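Local coordinates for exported protein (Bacteroides fragilis, PDB 4I17) that is of unknown function but is built of tetratricopeptide (TPR) repeats, helical hairpins stacked in series that in related proteins often serve as scaffolds for protein binding, at residues Ala62-Asp66 / Ile80-Ala84. Residues are numbered along the deposited sequence; the frame is centred on the assembly and turned at random. Where two conformers were deposited one is given.
Sequences ADYFD and IGKSA
Both segments are regular α-helix. Their axes run nearly antiparallel (163° between directions, signed crossing -163°) and approach to 8.6 Å, with A62 CA 4.7 Å from K82 CA. Helix 58-70 ends one TPR hairpin and helix 75-88 opens the next. On the second segment, the CA-to-CB bond of I80 points away from the first, and its side chain touches helix 110-129. F65 (chi1 m) lays its ring over the backbone of G81: G81 CA sits 3.8 Å from the ring centroid, 16° off its normal, a CH-pi contact, with F65 CE2 3.4 Å from G81 O and F65 CD2 3.5 Å from K82 N. A CB on G81 would clash with F65 CZ. K82, fully extended (tttt), runs along one turn of the first helix: its CG passes A62 CB at 4.2 Å, and NZ donates to D66 OD1 at 2.8 Å, a salt bridge, with D66 chi1 near -102°. Within the segment, S83 OG (chi1 p) donates a hydrogen bond to I80 O at 2.7 Å. Consecutive hairpins thus meet through a ring on bare backbone, with one charged tie beside it.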
ATOM      1  N   ALA A  62       4.462   1.410  18.332  1.00 19.99           N
ATOM      2  CA  ALA A  62       4.505   0.126  17.643  1.00 20.25           C
ATOM      3  C   ALA A  62       4.455  -1.029  18.664  1.00 22.88           C
ATOM      4  O   ALA A  62       3.690  -1.971  18.465  1.00 22.35           O
ATOM      5  CB  ALA A  62       5.768   0.039  16.772  1.00 20.43           C
ATOM      6  N   ASP A  63       5.150  -0.899  19.802  1.00 20.44           N
ATOM      7  CA  ASP A  63       5.140  -1.916  20.865  1.00 19.94           C
ATOM      8  C   ASP A  63       3.732  -2.092  21.464  1.00 22.92           C
ATOM      9  O   ASP A  63       3.305  -3.220  21.683  1.00 21.78           O
ATOM     10  CB  ASP A  63       6.157  -1.581  21.993  1.00 22.44           C
ATOM     11  CG  ASP A  63       7.619  -1.771  21.573  1.00 37.34           C
ATOM     12  OD1 ASP A  63       7.878  -2.599  20.684  1.00 39.72           O
ATOM     13  OD2 ASP A  63       8.496  -1.083  22.133  1.00 41.37           O
ATOM     14  N   TYR A  64       3.027  -1.000  21.748  1.00 17.64           N
ATOM     15  CA  TYR A  64       1.679  -1.092  22.301  1.00 16.42           C
ATOM     16  C   TYR A  64       0.680  -1.610  21.266  1.00 19.69           C
ATOM     17  O   TYR A  64      -0.139  -2.459  21.614  1.00 19.55           O
ATOM     18  CB  TYR A  64       1.216   0.239  22.919  1.00 17.54           C
ATOM     19  CG  TYR A  64       1.995   0.477  24.188  1.00 21.72           C
ATOM     20  CD1 TYR A  64       1.804  -0.331  25.306  1.00 24.49           C
ATOM     21  CD2 TYR A  64       3.013   1.424  24.235  1.00 24.62           C
ATOM     22  CE1 TYR A  64       2.604  -0.192  26.445  1.00 27.49           C
ATOM     23  CE2 TYR A  64       3.806   1.582  25.372  1.00 26.12           C
ATOM     24  CZ  TYR A  64       3.603   0.769  26.468  1.00 32.13           C
ATOM     25  OH  TYR A  64       4.405   0.929  27.565  1.00 32.21           O
ATOM     26  N   PHE A  65       0.757  -1.159  20.004  1.00 17.26           N
ATOM     27  CA  PHE A  65      -0.172  -1.740  19.009  1.00 17.15           C
ATOM     28  C   PHE A  65       0.080  -3.260  18.867  1.00 21.33           C
ATOM     29  O   PHE A  65      -0.865  -4.007  18.652  1.00 20.73           O
ATOM     30  CB  PHE A  65      -0.033  -1.031  17.668  1.00 17.15           C
ATOM     31  CG  PHE A  65      -0.532   0.397  17.689  1.00 17.10           C
ATOM     32  CD1 PHE A  65      -1.856   0.688  18.030  1.00 18.35           C
ATOM     33  CD2 PHE A  65       0.307   1.453  17.323  1.00 17.77           C
ATOM     34  CE1 PHE A  65      -2.333   1.995  17.980  1.00 18.06           C
ATOM     35  CE2 PHE A  65      -0.175   2.761  17.271  1.00 19.77           C
ATOM     36  CZ  PHE A  65      -1.500   3.021  17.580  1.00 17.72           C
ATOM     37  N   ASP A  66       1.334  -3.713  19.051  1.00 18.99           N
ATOM     38  CA  ASP A  66       1.672  -5.141  18.978  1.00 21.59           C
ATOM     39  C   ASP A  66       0.940  -5.944  20.073  1.00 25.57           C
ATOM     40  O   ASP A  66       0.566  -7.090  19.837  1.00 25.88           O
ATOM     41  CB  ASP A  66       3.190  -5.335  19.134  1.00 25.88           C
ATOM     42  CG  ASP A  66       3.968  -5.598  17.857  1.00 51.00           C
ATOM     43  OD1 ASP A  66       3.421  -6.276  16.951  1.00 55.27           O
ATOM     44  OD2 ASP A  66       5.165  -5.224  17.805  1.00 57.63           O
ATOM     45  N   ILE A  80      -3.060  -0.760  11.413  1.00 19.83           N
ATOM     46  CA  ILE A  80      -2.964   0.564  10.782  1.00 20.53           C
ATOM     47  C   ILE A  80      -2.131   1.463  11.676  1.00 23.61           C
ATOM     48  O   ILE A  80      -1.240   2.159  11.187  1.00 22.63           O
ATOM     49  CB  ILE A  80      -4.357   1.162  10.467  1.00 25.30           C
ATOM     50  CG1 ILE A  80      -5.035   0.384   9.330  1.00 26.25           C
ATOM     51  CG2 ILE A  80      -4.282   2.686  10.148  1.00 27.15           C
ATOM     52  CD1 ILE A  80      -6.566   0.583   9.279  1.00 36.07           C
ATOM     53  N   GLY A  81      -2.390   1.389  12.985  1.00 19.63           N
ATOM     54  CA  GLY A  81      -1.639   2.154  13.972  1.00 18.28           C
ATOM     55  C   GLY A  81      -0.163   1.812  13.972  1.00 20.11           C
ATOM     56  O   GLY A  81       0.676   2.706  14.011  1.00 19.67           O
ATOM     57  N   LYS A  82       0.160   0.522  13.959  1.00 15.82           N
ATOM     58  CA  LYS A  82       1.543   0.067  13.939  1.00 16.80           C
ATOM     59  C   LYS A  82       2.219   0.533  12.649  1.00 21.20           C
ATOM     60  O   LYS A  82       3.341   1.044  12.710  1.00 21.05           O
ATOM     61  CB  LYS A  82       1.614  -1.459  14.061  1.00 19.85           C
ATOM     62  CG  LYS A  82       3.030  -1.939  14.297  1.00 23.93           C
ATOM     63  CD  LYS A  82       3.060  -3.431  14.537  1.00 28.64           C
ATOM     64  CE  LYS A  82       4.476  -3.909  14.650  1.00 33.90           C
ATOM     65  NZ  LYS A  82       4.533  -5.389  14.584  1.00 43.34           N
ATOM     66  N   SER A  83       1.530   0.381  11.492  1.00 19.66           N
ATOM     67  CA  SER A  83       2.085   0.823  10.203  0.50 19.15           C
ATOM     68  C   SER A  83       2.350   2.328  10.237  1.00 22.65           C
ATOM     69  O   SER A  83       3.418   2.769   9.811  1.00 22.18           O
ATOM     70  CB  SER A  83       1.144   0.471   9.050  0.50 21.10           C
ATOM     71  OG  SER A  83       0.057   1.375   8.936  0.50 23.82           O
ATOM     72  N   ALA A  84       1.383   3.125  10.769  1.00 20.64           N
ATOM     73  CA  ALA A  84       1.513   4.583  10.852  1.00 21.34           C
ATOM     74  C   ALA A  84       2.719   4.986  11.680  1.00 22.35           C
ATOM     75  O   ALA A  84       3.383   5.980  11.363  1.00 22.37           O
ATOM     76  CB  ALA A  84       0.251   5.219  11.419  1.00 22.46           C
TER